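Local structure of MaoC domain protein dehydratase (Chloroflexus aurantiacus, 4E3E) at the interface of chains A and B. The protein catalyses the reversible dehydration of beta-methylmalyl-CoA to mesaconyl-CoA, a step of the glyoxylate assimilation cycle, and works as a homodimer. Sequence-based numbering; all coordinates share one arbitrary frame. Chains: chain A/B, MaoC domain protein dehydratase.

The interface of chains A and B. Residues chain A 2-4; chain B 194, 198, 200, 203.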
loop_
_atom_site.group_PDB
_atom_site.type_symbol
_atom_site.label_atom_id
_atom_site.label_comp_id
_atom_site.label_asym_id
_atom_site.label_seq_id
_atom_site.Cartn_x
_atom_site.Cartn_y
_atom_site.Cartn_z
ATOM N N SER A 2 4.158 -31.082 23.164
ATOM C CA SER A 2 5.070 -29.902 23.252
ATOM C C SER A 2 4.661 -28.772 22.296
ATOM O O SER A 2 4.671 -28.932 21.066
ATOM C CB SER A 2 6.529 -30.318 23.018
ATOM O OG SER A 2 6.694 -30.957 21.760
ATOM N N ALA A 3 4.301 -27.634 22.885
ATOM C CA ALA A 3 3.894 -26.440 22.144
ATOM C C ALA A 3 4.714 -26.186 20.875
ATOM O O ALA A 3 5.949 -26.205 20.892
ATOM C CB ALA A 3 3.940 -25.223 23.049
ATOM N N LYS A 4 4.009 -25.936 19.780
ATOM C CA LYS A 4 4.640 -25.689 18.495
ATOM C C LYS A 4 4.913 -24.196 18.280
ATOM O O LYS A 4 5.571 -23.803 17.322
ATOM C CB LYS A 4 3.751 -26.245 17.375
ATOM C CG LYS A 4 3.595 -27.768 17.384
ATOM C CD LYS A 4 4.884 -28.459 16.947
ATOM C CE LYS A 4 4.718 -29.961 16.814
ATOM N NZ LYS A 4 3.998 -30.530 17.989
ATOM N N TYR B 194 10.556 -27.474 14.115
ATOM C CA TYR B 194 9.532 -28.491 13.897
ATOM C C TYR B 194 9.302 -28.787 12.419
ATOM O O TYR B 194 8.928 -27.912 11.642
ATOM C CB TYR B 194 8.224 -28.097 14.600
ATOM C CG TYR B 194 8.358 -28.076 16.112
ATOM C CD1 TYR B 194 8.446 -29.266 16.841
ATOM C CD2 TYR B 194 8.411 -26.874 16.813
ATOM C CE1 TYR B 194 8.574 -29.260 18.226
ATOM C CE2 TYR B 194 8.542 -26.858 18.200
ATOM C CZ TYR B 194 8.625 -28.052 18.897
ATOM O OH TYR B 194 8.754 -28.040 20.267
ATOM N N ASP B 198 7.440 -34.093 13.074
ATOM C CA ASP B 198 7.247 -33.713 14.477
ATOM C C ASP B 198 5.813 -33.337 14.840
ATOM O O ASP B 198 5.479 -33.216 16.019
ATOM C CB ASP B 198 8.200 -32.571 14.864
ATOM C CG ASP B 198 9.633 -32.849 14.461
ATOM O OD1 ASP B 198 10.130 -33.967 14.718
ATOM O OD2 ASP B 198 10.266 -31.943 13.880
ATOM N N GLU B 200 1.814 -33.931 15.311
ATOM C CA GLU B 200 0.989 -35.053 15.747
ATOM C C GLU B 200 -0.422 -34.888 15.218
ATOM O O GLU B 200 -1.054 -33.849 15.440
ATOM C CB GLU B 200 0.958 -35.143 17.277
ATOM C CG GLU B 200 2.299 -35.493 17.904
ATOM C CD GLU B 200 2.418 -35.033 19.347
ATOM O OE1 GLU B 200 1.432 -35.155 20.112
ATOM O OE2 GLU B 200 3.508 -34.548 19.721
ATOM N N GLU B 203 -3.396 -32.968 16.947
ATOM C CA GLU B 203 -2.926 -31.916 17.798
ATOM C C GLU B 203 -3.522 -30.585 17.415
ATOM O O GLU B 203 -3.791 -30.334 16.273
ATOM C CB GLU B 203 -1.414 -31.878 17.852
ATOM C CG GLU B 203 -0.756 -30.780 17.094
ATOM C CD GLU B 203 0.734 -30.773 17.281
ATOM O OE1 GLU B 203 1.432 -31.338 16.464
ATOM O OE2 GLU B 203 1.199 -30.189 18.241
#
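A:Lys4 sets the CD methylene of its side chain over one face of the B:Tyr194 ring and carries its ammonium group on to the carboxylate of B:Glu203. Both subunits are MaoC-family hydratases of the mesaconyl-CoA hydratase type; the enzyme is a homodimer, but the two copies meet here by an interface that is not an exact two-fold, and the coordinates alone do not show whether this patch belongs to the biological dimer. Here the N-terminal segment of one chain meets loops of the other around the short 3-10 helix 196-198. The ring contact is a CH-pi interaction: A:Lys4 CD lies 3.7 Å from the centroid of the B:Tyr194 ring, displaced toward the rim, and its nearest ring atom is CG, at 3.6 Å. Bends in the lysine chain at chi2 (-72°) and chi4 (-46°) let CD rest on the aromatic face while NZ points away toward the acid. The salt bridge runs from A:Lys4 NZ to B:Glu203 OE2 at 2.8 Å, using the syn lone pair of that oxygen; a weak second bond reaches OE1 at 3.1 Å. B:Glu203 OE1 is also held within chain B by the backbone N of B:Glu200 at 2.9 Å, a nearly straight bond (178° at H) that meets OE1 on its anti side, tilted out of the carboxylate plane, and should steady the carboxylate for the lysine. The B:Glu200 carboxylate, its OE2 4.4 Å from A:Lys4 NZ, probably adds to the negative field without direct contact. Beside the chain, the backbone O of B:Asp198 approaches A:Lys4 CE at 3.4 Å. Replacing B:Tyr194 with an alanine would probably deprive A:Lys4 CD of the ring face and free the lysine chain to turn, weakening the aim of the ammonium group at B:Glu203.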